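PDB 4QK0: GH127 beta-L-arabinofuranoside from Geobacillus stearothermophilus, which probably hydrolyses beta-L-arabinofuranosidic bonds, releasing L-arabinose from arabinose-containing sugars. Local coordinates for residues Tyr463-Thr468 with Gly555-Cys560; Met304-Gly309 with Met360-Tyr365; Gly367-Met372 with Pro629-Cys634. All coordinates share one frame; numbering follows the deposited sequence.

Contact 1. Residues Tyr463-Thr468 with Gly555-Cys560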
ATOM      1  N   TYR A 463      25.899  26.593  11.415  1.00 36.11           N
ATOM      2  CA  TYR A 463      25.188  25.778  10.457  1.00 29.79           C
ATOM      3  C   TYR A 463      25.060  24.387  11.049  1.00 30.54           C
ATOM      4  O   TYR A 463      26.015  23.870  11.642  1.00 34.12           O
ATOM      5  CB  TYR A 463      25.987  25.743   9.201  1.00 29.37           C
ATOM      6  CG  TYR A 463      25.292  25.426   7.869  1.00 30.12           C
ATOM      7  CD1 TYR A 463      25.109  24.122   7.444  1.00 26.21           C
ATOM      8  CD2 TYR A 463      25.027  26.447   6.962  1.00 26.83           C
ATOM      9  CE1 TYR A 463      24.583  23.864   6.204  1.00 27.84           C
ATOM     10  CE2 TYR A 463      24.524  26.177   5.717  1.00 27.38           C
ATOM     11  CZ  TYR A 463      24.304  24.904   5.341  1.00 25.91           C
ATOM     12  OH  TYR A 463      23.774  24.660   4.089  1.00 31.27           O
ATOM     13  N   PRO A 464      23.872  23.753  10.893  1.00 30.44           N
ATOM     14  CA  PRO A 464      22.773  24.162  10.037  1.00 30.06           C
ATOM     15  C   PRO A 464      21.760  25.084  10.639  1.00 31.68           C
ATOM     16  O   PRO A 464      20.780  25.431   9.958  1.00 35.46           O
ATOM     17  CB  PRO A 464      22.112  22.835   9.703  1.00 33.18           C
ATOM     18  CG  PRO A 464      22.294  22.046  10.931  1.00 31.10           C
ATOM     19  CD  PRO A 464      23.652  22.425  11.455  1.00 28.49           C
ATOM     20  N   TRP A 465      21.968  25.520  11.881  1.00 32.71           N
ATOM     21  CA  TRP A 465      20.954  26.360  12.583  1.00 30.74           C
ATOM     22  C   TRP A 465      20.990  27.795  12.150  1.00 33.90           C
ATOM     23  O   TRP A 465      20.028  28.536  12.375  1.00 34.38           O
ATOM     24  CB  TRP A 465      21.089  26.253  14.108  1.00 27.80           C
ATOM     25  CG  TRP A 465      21.143  24.848  14.519  1.00 28.25           C
ATOM     26  CD1 TRP A 465      22.122  24.242  15.203  1.00 27.62           C
ATOM     27  CD2 TRP A 465      20.159  23.856  14.246  1.00 26.90           C
ATOM     28  NE1 TRP A 465      21.842  22.918  15.346  1.00 30.41           N
ATOM     29  CE2 TRP A 465      20.631  22.656  14.782  1.00 27.69           C
ATOM     30  CE3 TRP A 465      18.923  23.875  13.602  1.00 27.30           C
ATOM     31  CZ2 TRP A 465      19.919  21.469  14.714  1.00 29.01           C
ATOM     32  CZ3 TRP A 465      18.200  22.669  13.500  1.00 26.38           C
ATOM     33  CH2 TRP A 465      18.713  21.490  14.048  1.00 28.75           C
ATOM     34  N   ASP A 466      22.093  28.194  11.522  1.00 34.89           N
ATOM     35  CA  ASP A 466      22.280  29.574  11.103  1.00 35.43           C
ATOM     36  C   ASP A 466      23.138  29.606   9.831  1.00 32.52           C
ATOM     37  O   ASP A 466      24.013  28.737   9.643  1.00 36.28           O
ATOM     38  CB  ASP A 466      22.947  30.325  12.276  1.00 40.07           C
ATOM     39  CG  ASP A 466      23.419  31.678  11.897  1.00 48.67           C
ATOM     40  OD1 ASP A 466      22.576  32.581  11.796  1.00 48.58           O
ATOM     41  OD2 ASP A 466      24.640  31.817  11.664  1.00 57.74           O
ATOM     42  N   GLY A 467      22.908  30.602   8.988  1.00 28.88           N
ATOM     43  CA  GLY A 467      23.557  30.654   7.693  1.00 35.28           C
ATOM     44  C   GLY A 467      24.827  31.497   7.560  1.00 37.36           C
ATOM     45  O   GLY A 467      25.316  31.720   6.441  1.00 34.01           O
ATOM     46  N   THR A 468      25.362  31.962   8.685  1.00 34.17           N
ATOM     47  CA  THR A 468      26.589  32.763   8.696  1.00 33.64           C
ATOM     48  C   THR A 468      27.796  31.838   8.859  1.00 34.51           C
ATOM     49  O   THR A 468      27.872  30.998   9.779  1.00 32.85           O
ATOM     50  CB  THR A 468      26.557  33.826   9.800  1.00 37.35           C
ATOM     51  OG1 THR A 468      25.551  34.815   9.467  1.00 35.68           O
ATOM     52  CG2 THR A 468      27.905  34.534   9.903  1.00 41.62           C
ATOM     53  N   GLY A 555      16.887  26.313   5.777  1.00 23.31           N
ATOM     54  CA  GLY A 555      18.267  25.917   5.458  1.00 23.04           C
ATOM     55  C   GLY A 555      18.167  24.574   4.772  1.00 23.11           C
ATOM     56  O   GLY A 555      17.224  24.336   4.008  1.00 25.47           O
ATOM     57  N   PRO A 556      19.084  23.653   5.078  1.00 21.38           N
ATOM     58  CA  PRO A 556      19.060  22.285   4.508  1.00 23.54           C
ATOM     59  C   PRO A 556      18.105  21.290   5.216  1.00 24.70           C
ATOM     60  O   PRO A 556      18.047  20.134   4.808  1.00 26.39           O
ATOM     61  CB  PRO A 556      20.508  21.806   4.734  1.00 21.08           C
ATOM     62  CG  PRO A 556      20.859  22.420   6.048  1.00 20.66           C
ATOM     63  CD  PRO A 556      20.195  23.787   6.027  1.00 22.68           C
ATOM     64  N   ILE A 557      17.421  21.732   6.276  1.00 23.84           N
ATOM     65  CA  ILE A 557      16.693  20.831   7.127  1.00 25.22           C
ATOM     66  C   ILE A 557      15.188  20.840   6.842  1.00 23.77           C
ATOM     67  O   ILE A 557      14.544  21.887   6.872  1.00 25.48           O
ATOM     68  CB  ILE A 557      16.967  21.094   8.611  1.00 25.24           C
ATOM     69  CG1 ILE A 557      18.398  20.598   8.888  1.00 28.37           C
ATOM     70  CG2 ILE A 557      15.974  20.310   9.460  1.00 25.36           C
ATOM     71  CD1 ILE A 557      18.854  20.886  10.287  1.00 30.61           C
ATOM     72  N   VAL A 558      14.706  19.652   6.509  1.00 22.14           N
ATOM     73  CA  VAL A 558      13.322  19.407   6.313  1.00 24.89           C
ATOM     74  C   VAL A 558      12.703  19.127   7.693  1.00 25.82           C
ATOM     75  O   VAL A 558      13.229  18.328   8.489  1.00 22.66           O
ATOM     76  CB  VAL A 558      13.087  18.214   5.378  1.00 23.37           C
ATOM     77  CG1 VAL A 558      11.616  17.967   5.204  1.00 24.95           C
ATOM     78  CG2 VAL A 558      13.684  18.481   4.000  1.00 25.92           C
ATOM     79  N   TYR A 559      11.543  19.731   7.885  1.00 25.56           N
ATOM     80  CA  TYR A 559      10.814  19.658   9.142  1.00 26.86           C
ATOM     81  C   TYR A 559       9.638  18.651   9.073  1.00 25.36           C
ATOM     82  O   TYR A 559       9.234  18.248   8.010  1.00 23.03           O
ATOM     83  CB  TYR A 559      10.334  21.086   9.486  1.00 25.83           C
ATOM     84  CG  TYR A 559      11.436  21.818  10.180  1.00 26.51           C
ATOM     85  CD1 TYR A 559      12.558  22.248   9.497  1.00 25.85           C
ATOM     86  CD2 TYR A 559      11.393  21.984  11.556  1.00 29.14           C
ATOM     87  CE1 TYR A 559      13.641  22.837  10.166  1.00 28.61           C
ATOM     88  CE2 TYR A 559      12.403  22.627  12.220  1.00 30.71           C
ATOM     89  CZ  TYR A 559      13.553  23.024  11.531  1.00 30.68           C
ATOM     90  OH  TYR A 559      14.583  23.597  12.235  1.00 29.90           O
ATOM     91  N   CYS A 560       9.127  18.266  10.238  1.00 27.37           N
ATOM     92  CA  CYS A 560       7.963  17.374  10.352  1.00 25.79           C
ATOM     93  C   CYS A 560       7.141  17.762  11.554  1.00 28.60           C
ATOM     94  O   CYS A 560       7.620  18.545  12.428  1.00 24.51           O
ATOM     95  CB  CYS A 560       8.380  15.958  10.462  1.00 26.73           C
ATOM     96  SG  CYS A 560       9.096  15.467  12.023  1.00 28.54           S
TER
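Pro556 and Ile557 rest on three consecutive residues of a loop, Tyr463, Pro464 and Trp465. Before them Gly555 has a positive phi (61°), and a beta carbon there would run into Pro556 CD, so glycine suits the site. Pro556 turns its puckered corner to the loop: CG lies 3.9 Å from Pro464 CB, and it meets Tyr463 tip to tip, 4.0 Å from CE1 of that ring. The phenol hydroxyl beyond is hydrogen-bonded to Glu361. Next, Ile557 holds CG1 anti to its carbonyl carbon (chi1 -72°) and extends its chain (chi2 176°), which carries CD1 in between Pro464 CG and Trp465 CZ3, 3.7 Å from each. Isoleucine suits this place because CD1 is an apolar tip that reaches between a proline and an indole. Pro464 follows a cis peptide bond, and its CG sits 4.2 Å above the centre of the Trp465 ring, so proline and indole pack as one apolar surface. Tyr559, two residues along the strand, brings OH to the indole edge, 3.9 Å from CZ3, while the hydroxyl is hydrogen-bonded to Val594 O. The packing between the segments is mainly apolar, linking the loop between strands 453-461 and 468-475 to the start of strand 557-562, with Tyr365 of helix 354-365 against Pro464 and Ile557, and Pro629 of strand 620-629 against Trp465.

Contact 2. Residues Met304-Gly309 with Met360-Tyr365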
HETATM    1  N   MSE A 304      13.022  10.733  -5.921  1.00 17.01           N
HETATM    2  CA  MSE A 304      13.636  11.006  -4.666  1.00 18.11           C
HETATM    3  C   MSE A 304      12.692  11.750  -3.764  1.00 16.50           C
HETATM    4  O   MSE A 304      12.051  12.685  -4.195  1.00 15.84           O
HETATM    5  CB  MSE A 304      14.878  11.892  -4.873  1.00 18.33           C
HETATM    6  CG  MSE A 304      15.616  12.128  -3.600  1.00 19.81           C
HETATM    7 SE   MSE A 304      17.160  13.385  -3.782  1.00 21.65          SE
HETATM    8  CE  MSE A 304      16.224  15.017  -4.109  1.00 18.66           C
ATOM      9  N   TYR A 305      12.664  11.367  -2.475  1.00 16.88           N
ATOM     10  CA  TYR A 305      11.840  12.047  -1.466  1.00 17.32           C
ATOM     11  C   TYR A 305      12.500  13.325  -1.005  1.00 18.94           C
ATOM     12  O   TYR A 305      13.711  13.473  -1.060  1.00 22.51           O
ATOM     13  CB  TYR A 305      11.617  11.095  -0.273  1.00 19.05           C
ATOM     14  CG  TYR A 305      10.652   9.911  -0.580  1.00 17.97           C
ATOM     15  CD1 TYR A 305       9.285  10.078  -0.490  1.00 17.52           C
ATOM     16  CD2 TYR A 305      11.128   8.682  -0.923  1.00 16.75           C
ATOM     17  CE1 TYR A 305       8.410   9.038  -0.756  1.00 16.78           C
ATOM     18  CE2 TYR A 305      10.263   7.643  -1.202  1.00 19.22           C
ATOM     19  CZ  TYR A 305       8.878   7.828  -1.087  1.00 18.45           C
ATOM     20  OH  TYR A 305       8.006   6.772  -1.411  1.00 18.14           O
ATOM     21  N   ILE A 306      11.730  14.208  -0.415  1.00 21.07           N
ATOM     22  CA  ILE A 306      12.259  15.466  -0.016  1.00 21.16           C
ATOM     23  C   ILE A 306      13.350  15.310   1.078  1.00 21.62           C
ATOM     24  O   ILE A 306      14.166  16.182   1.240  1.00 24.57           O
ATOM     25  CB  ILE A 306      11.152  16.431   0.417  1.00 22.08           C
ATOM     26  CG1 ILE A 306      11.681  17.852   0.551  1.00 20.67           C
ATOM     27  CG2 ILE A 306      10.505  15.947   1.706  1.00 22.93           C
ATOM     28  CD1 ILE A 306      10.637  18.899   0.872  1.00 23.22           C
ATOM     29  N   THR A 307      13.335  14.198   1.777  1.00 21.78           N
ATOM     30  CA  THR A 307      14.295  13.868   2.788  1.00 23.22           C
ATOM     31  C   THR A 307      15.629  13.304   2.236  1.00 23.33           C
ATOM     32  O   THR A 307      16.542  13.007   3.013  1.00 25.17           O
ATOM     33  CB  THR A 307      13.716  12.771   3.699  1.00 24.21           C
ATOM     34  OG1 THR A 307      13.276  11.676   2.895  1.00 21.40           O
ATOM     35  CG2 THR A 307      12.555  13.313   4.485  1.00 25.66           C
ATOM     36  N   GLY A 308      15.731  13.128   0.926  1.00 20.86           N
ATOM     37  CA  GLY A 308      16.855  12.416   0.359  1.00 20.41           C
ATOM     38  C   GLY A 308      16.647  10.912   0.370  1.00 20.57           C
ATOM     39  O   GLY A 308      17.478  10.167  -0.073  1.00 21.49           O
ATOM     40  N   GLY A 309      15.472  10.453   0.774  1.00 22.58           N
ATOM     41  CA  GLY A 309      15.154   9.038   0.674  1.00 20.16           C
ATOM     42  C   GLY A 309      14.948   8.584  -0.743  1.00 19.61           C
ATOM     43  O   GLY A 309      14.461   9.337  -1.574  1.00 19.79           O
HETATM   44  N   MSE A 360      23.649  15.760  -1.650  1.00 24.39           N
HETATM   45  CA  MSE A 360      24.455  15.166  -0.623  1.00 24.49           C
HETATM   46  C   MSE A 360      24.003  15.732   0.702  1.00 25.66           C
HETATM   47  O   MSE A 360      23.851  14.989   1.670  1.00 21.11           O
HETATM   48  CB  MSE A 360      25.931  15.554  -0.898  1.00 27.22           C
HETATM   49  CG  MSE A 360      26.867  15.032   0.155  1.00 30.72           C
HETATM   50 SE   MSE A 360      28.757  15.574  -0.090  1.00 34.84          SE
HETATM   51  CE  MSE A 360      28.978  14.534  -1.582  1.00 27.67           C
ATOM     52  N   GLU A 361      23.862  17.068   0.766  1.00 25.50           N
ATOM     53  CA  GLU A 361      23.531  17.744   2.011  1.00 26.05           C
ATOM     54  C   GLU A 361      22.123  17.368   2.456  1.00 27.66           C
ATOM     55  O   GLU A 361      21.883  17.078   3.638  1.00 25.76           O
ATOM     56  CB  GLU A 361      23.667  19.237   1.814  1.00 28.82           C
ATOM     57  CG  GLU A 361      23.115  20.108   2.914  1.00 29.08           C
ATOM     58  CD  GLU A 361      23.349  21.575   2.651  1.00 30.18           C
ATOM     59  OE1 GLU A 361      22.621  22.138   1.786  1.00 32.24           O
ATOM     60  OE2 GLU A 361      24.232  22.192   3.337  1.00 26.53           O
ATOM     61  N   ARG A 362      21.170  17.354   1.514  1.00 24.64           N
ATOM     62  CA  ARG A 362      19.793  16.879   1.818  1.00 23.56           C
ATOM     63  C   ARG A 362      19.787  15.473   2.487  1.00 25.27           C
ATOM     64  O   ARG A 362      19.198  15.292   3.552  1.00 23.40           O
ATOM     65  CB  ARG A 362      18.988  16.865   0.557  1.00 24.80           C
ATOM     66  CG  ARG A 362      17.520  16.548   0.713  1.00 25.95           C
ATOM     67  CD  ARG A 362      16.823  16.462  -0.633  1.00 25.40           C
ATOM     68  NE  ARG A 362      16.683  17.742  -1.296  1.00 27.68           N
ATOM     69  CZ  ARG A 362      15.896  18.732  -0.881  1.00 38.30           C
ATOM     70  NH1 ARG A 362      15.102  18.612   0.204  1.00 42.73           N
ATOM     71  NH2 ARG A 362      15.843  19.854  -1.571  1.00 39.94           N
ATOM     72  N   ALA A 363      20.506  14.527   1.922  1.00 22.67           N
ATOM     73  CA  ALA A 363      20.580  13.202   2.515  1.00 25.77           C
ATOM     74  C   ALA A 363      21.256  13.177   3.870  1.00 26.47           C
ATOM     75  O   ALA A 363      20.782  12.516   4.829  1.00 28.43           O
ATOM     76  CB  ALA A 363      21.241  12.216   1.601  1.00 23.42           C
ATOM     77  N   LEU A 364      22.299  13.969   3.993  1.00 25.72           N
ATOM     78  CA  LEU A 364      23.058  14.011   5.212  1.00 23.09           C
ATOM     79  C   LEU A 364      22.318  14.562   6.408  1.00 24.33           C
ATOM     80  O   LEU A 364      22.520  14.072   7.546  1.00 21.98           O
ATOM     81  CB  LEU A 364      24.342  14.833   5.021  1.00 25.65           C
ATOM     82  CG  LEU A 364      25.526  14.132   4.348  1.00 24.99           C
ATOM     83  CD1 LEU A 364      26.646  15.172   4.142  1.00 29.94           C
ATOM     84  CD2 LEU A 364      26.076  12.975   5.168  1.00 25.09           C
ATOM     85  N   TYR A 365      21.531  15.599   6.202  1.00 22.05           N
ATOM     86  CA  TYR A 365      20.865  16.276   7.301  1.00 25.30           C
ATOM     87  C   TYR A 365      19.400  15.798   7.489  1.00 25.17           C
ATOM     88  O   TYR A 365      18.650  16.376   8.325  1.00 22.65           O
ATOM     89  CB  TYR A 365      20.910  17.821   7.148  1.00 29.01           C
ATOM     90  CG  TYR A 365      22.308  18.439   7.333  1.00 29.21           C
ATOM     91  CD1 TYR A 365      23.195  18.479   6.285  1.00 32.10           C
ATOM     92  CD2 TYR A 365      22.745  18.896   8.563  1.00 30.01           C
ATOM     93  CE1 TYR A 365      24.464  19.015   6.434  1.00 34.58           C
ATOM     94  CE2 TYR A 365      24.011  19.440   8.733  1.00 31.91           C
ATOM     95  CZ  TYR A 365      24.877  19.489   7.657  1.00 37.04           C
ATOM     96  OH  TYR A 365      26.162  19.997   7.745  1.00 35.45           O
TER
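A type I beta turn, Tyr305 to Gly308, packs against the last turns of helix 354-365 within the catalytic domain, and Arg362 of the helix reaches across to Ile306 of the turn. The turn is closed by Gly308 N on Tyr305 O, and an ST turn overlaps it, with Thr307 OG1 accepting from Gly309 N at 3.3 Å; threonine suits the place because its short hydroxyl can fold back on the chain. Gly308 comes closest to the helix backbone: with no side chain there, its CA comes within 4.4 Å of Ala363 CA. A beta carbon on Gly308 would collide with Ala363 CA, and its positive phi also calls for glycine. Arg362 supplies most of the helix side of the interface. Its chain runs out extended, CG anti to the backbone N (chi1 -174°), then bends at chi3 (-70°). Thus CG and CD pass beside the turn, with CD 3.3 Å from Ile306 O, before the guanidinium swings round to the same oxygen. The Met304 side chain, a selenomethionine here, crosses that of Arg362 obliquely and sets its CE 3.8 Å from Arg362 CD, an apolar partner for the aliphatic part of an otherwise charged residue. Val558 and Gln553 of neighbouring strands also touch Arg362, and Tyr613 of the second subunit packs on Ile306 and hydrogen-bonds to Met304 O. The one hydrogen bond between the segments runs from Arg362 NH1 to Ile306 O, 2.8 Å long with an N-H...O angle of 149°, meeting a lone pair in the carbonyl plane, while the oxygen lies somewhat tilted from the guanidinium plane.

Contact 3. Residues Gly367-Met372 with Pro629-Cys634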
ATOM      1  N   GLY A 367      17.457  12.227   5.603  1.00 22.11           N
ATOM      2  CA  GLY A 367      17.156  10.801   5.530  1.00 20.89           C
ATOM      3  C   GLY A 367      18.206   9.781   5.866  1.00 21.65           C
ATOM      4  O   GLY A 367      17.964   8.564   5.686  1.00 19.34           O
ATOM      5  N   THR A 368      19.400  10.228   6.245  1.00 21.32           N
ATOM      6  CA  THR A 368      20.428   9.290   6.707  1.00 21.59           C
ATOM      7  C   THR A 368      20.317   9.265   8.233  1.00 22.59           C
ATOM      8  O   THR A 368      20.067   8.235   8.802  1.00 24.04           O
ATOM      9  CB  THR A 368      21.887   9.686   6.331  1.00 20.32           C
ATOM     10  OG1 THR A 368      22.122  11.049   6.721  1.00 21.81           O
ATOM     11  CG2 THR A 368      22.118   9.537   4.847  1.00 21.30           C
ATOM     12  N   ILE A 369      20.606  10.389   8.871  1.00 22.62           N
ATOM     13  CA  ILE A 369      20.635  10.444  10.285  1.00 23.81           C
ATOM     14  C   ILE A 369      19.227  10.197  10.908  1.00 26.60           C
ATOM     15  O   ILE A 369      19.134   9.890  12.091  1.00 29.87           O
ATOM     16  CB  ILE A 369      21.248  11.775  10.795  1.00 21.55           C
ATOM     17  CG1 ILE A 369      20.700  12.946  10.088  1.00 19.66           C
ATOM     18  CG2 ILE A 369      22.768  11.773  10.603  1.00 23.41           C
ATOM     19  CD1 ILE A 369      21.042  14.268  10.763  1.00 21.45           C
ATOM     20  N   SER A 370      18.165  10.340  10.123  1.00 23.32           N
ATOM     21  CA  SER A 370      16.830   9.933  10.572  1.00 24.02           C
ATOM     22  C   SER A 370      16.799   8.473  10.953  1.00 23.32           C
ATOM     23  O   SER A 370      15.969   8.063  11.753  1.00 26.03           O
ATOM     24  CB  SER A 370      15.789  10.179   9.490  1.00 24.60           C
ATOM     25  OG  SER A 370      16.015   9.374   8.339  1.00 20.69           O
ATOM     26  N   GLY A 371      17.740   7.708  10.416  1.00 20.38           N
ATOM     27  CA  GLY A 371      17.893   6.312  10.697  1.00 19.10           C
ATOM     28  C   GLY A 371      18.376   5.892  12.092  1.00 19.39           C
ATOM     29  O   GLY A 371      18.502   4.695  12.369  1.00 18.94           O
HETATM   30  N   MSE A 372      18.687   6.861  12.940  1.00 22.46           N
HETATM   31  CA  MSE A 372      19.114   6.558  14.288  1.00 25.28           C
HETATM   32  C   MSE A 372      18.460   7.483  15.265  1.00 21.95           C
HETATM   33  O   MSE A 372      18.118   8.619  14.952  1.00 19.39           O
HETATM   34  CB  MSE A 372      20.656   6.548  14.493  1.00 26.82           C
HETATM   35  CG  MSE A 372      21.317   7.896  14.190  1.00 34.74           C
HETATM   36 SE   MSE A 372      23.225   7.950  14.793  1.00 46.17          SE
HETATM   37  CE  MSE A 372      23.510   6.038  15.073  1.00 30.20           C
ATOM     38  N   PRO A 629      12.883  19.101  13.303  1.00 28.48           N
ATOM     39  CA  PRO A 629      13.603  18.529  12.201  1.00 26.32           C
ATOM     40  C   PRO A 629      13.251  17.087  11.991  1.00 23.61           C
ATOM     41  O   PRO A 629      13.165  16.323  12.963  1.00 24.69           O
ATOM     42  CB  PRO A 629      15.085  18.644  12.661  1.00 26.77           C
ATOM     43  CG  PRO A 629      15.117  19.858  13.483  1.00 26.08           C
ATOM     44  CD  PRO A 629      13.807  19.797  14.237  1.00 28.25           C
ATOM     45  N   TYR A 630      13.114  16.700  10.733  1.00 21.29           N
ATOM     46  CA  TYR A 630      12.753  15.344  10.381  1.00 21.13           C
ATOM     47  C   TYR A 630      13.657  14.337  11.018  1.00 20.28           C
ATOM     48  O   TYR A 630      13.170  13.355  11.591  1.00 19.33           O
ATOM     49  CB  TYR A 630      12.730  15.146   8.855  1.00 20.51           C
ATOM     50  CG  TYR A 630      12.494  13.715   8.465  1.00 19.58           C
ATOM     51  CD1 TYR A 630      11.220  13.187   8.415  1.00 19.06           C
ATOM     52  CD2 TYR A 630      13.548  12.897   8.095  1.00 19.05           C
ATOM     53  CE1 TYR A 630      11.029  11.850   8.063  1.00 20.12           C
ATOM     54  CE2 TYR A 630      13.335  11.590   7.705  1.00 20.42           C
ATOM     55  CZ  TYR A 630      12.077  11.066   7.719  1.00 18.06           C
ATOM     56  OH  TYR A 630      11.918   9.771   7.348  1.00 21.85           O
ATOM     57  N   TYR A 631      14.972  14.580  10.957  1.00 20.66           N
ATOM     58  CA  TYR A 631      15.932  13.585  11.480  1.00 20.42           C
ATOM     59  C   TYR A 631      15.689  13.282  12.929  1.00 19.78           C
ATOM     60  O   TYR A 631      16.013  12.156  13.403  1.00 21.95           O
ATOM     61  CB  TYR A 631      17.435  14.021  11.286  1.00 20.33           C
ATOM     62  CG  TYR A 631      17.886  15.112  12.185  1.00 17.64           C
ATOM     63  CD1 TYR A 631      18.160  14.856  13.543  1.00 17.77           C
ATOM     64  CD2 TYR A 631      17.968  16.411  11.742  1.00 17.31           C
ATOM     65  CE1 TYR A 631      18.531  15.894  14.415  1.00 18.06           C
ATOM     66  CE2 TYR A 631      18.344  17.442  12.597  1.00 19.37           C
ATOM     67  CZ  TYR A 631      18.637  17.160  13.963  1.00 19.41           C
ATOM     68  OH  TYR A 631      19.022  18.193  14.819  1.00 23.63           O
ATOM     69  N   ALA A 632      15.154  14.272  13.660  1.00 19.93           N
ATOM     70  CA  ALA A 632      14.950  14.121  15.120  1.00 22.73           C
ATOM     71  C   ALA A 632      13.612  13.544  15.561  1.00 24.88           C
ATOM     72  O   ALA A 632      13.332  13.498  16.759  1.00 25.62           O
ATOM     73  CB  ALA A 632      15.139  15.449  15.799  1.00 22.96           C
ATOM     74  N   TRP A 633      12.785  13.103  14.622  1.00 24.86           N
ATOM     75  CA  TRP A 633      11.481  12.544  14.980  1.00 26.10           C
ATOM     76  C   TRP A 633      11.683  11.217  15.685  1.00 24.09           C
ATOM     77  O   TRP A 633      12.758  10.612  15.614  1.00 29.67           O
ATOM     78  CB  TRP A 633      10.559  12.448  13.713  1.00 24.85           C
ATOM     79  CG  TRP A 633      10.590  11.140  12.977  1.00 22.69           C
ATOM     80  CD1 TRP A 633      11.492  10.743  12.064  1.00 20.81           C
ATOM     81  CD2 TRP A 633       9.648  10.066  13.109  1.00 24.28           C
ATOM     82  NE1 TRP A 633      11.226   9.474  11.668  1.00 20.57           N
ATOM     83  CE2 TRP A 633      10.077   9.040  12.272  1.00 21.64           C
ATOM     84  CE3 TRP A 633       8.490   9.872  13.903  1.00 24.97           C
ATOM     85  CZ2 TRP A 633       9.394   7.831  12.157  1.00 23.51           C
ATOM     86  CZ3 TRP A 633       7.821   8.683  13.806  1.00 24.76           C
ATOM     87  CH2 TRP A 633       8.257   7.671  12.917  1.00 25.09           C
ATOM     88  N   CYS A 634      10.655  10.792  16.408  1.00 24.61           N
ATOM     89  CA  CYS A 634      10.621   9.491  17.108  1.00 21.76           C
ATOM     90  C   CYS A 634      11.706   9.352  18.171  1.00 21.69           C
ATOM     91  O   CYS A 634      12.156   8.242  18.443  1.00 18.67           O
ATOM     92  CB  CYS A 634      10.724   8.355  16.129  1.00 24.02           C
ATOM     93  SG  CYS A 634       9.980   6.816  16.650  1.00 29.18           S
TER
HETATM   94  O   HOH W   1      17.018  10.758  15.536  1.00 24.91           O
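Ile369 lays its CG1-CD1 arm across the root of the Tyr631 side chain, with CD1 3.6 Å from CG of the ring and CG1 3.6 Å from CB. The arm gets there because CG1 stands between the backbone N and the carbonyl carbon (chi1 46°), and an aliphatic arm suits the apolar CB and CG it lies against. Tyr631 also has a positive chi1 (73°), and its ring leads off toward Trp465 and Tyr26. Beside this pair Ser370 meets Tyr630: CB lies 3.3 Å from CE2, a tight approach that a small side chain permits. The Tyr630 hydroxyl is hydrogen-bonded to Pro384 O. The two backbones come close as well, Ser370 CA lying 3.7 Å from Tyr631 O. A water 2.7 Å from Tyr631 O may bridge it to Met372 O, though the second distance is doubtfully short. Each segment includes a short 3-10 turn, 369-371 and 630-632, and the contact sets one against the other. It joins the chain just after helix 354-365 to the end of strand 620-629, with Trp23 and Tyr26 of helix 22-42 against Ile369, and Met641 and Val643 of strand 641-647 against Tyr630.

All three contacts are buried. Contact 1 lies farthest from the centre of the chain, about 19 Å, and contact 2 nearest, about 9 Å, centre to centre. Helix 354-365 unites them: it provides one side of contact 2, touches contact 1 through Glu361 and Tyr365, and holds contact 3 through a hydrogen bond between Ala363 O and Thr368 OG1. Separately, Thr307 O in the turn of contact 2 accepts from Gly367 N. Strand 557-562 links contacts 1 and 3 through Val558 O and Tyr630 N. Contact 1 joins the middle and C-terminal domains by mainly apolar packing, contact 3 the catalytic and C-terminal domains by packing and perhaps a water, and contact 2, within the catalytic domain, adds an arginine-carbonyl bond.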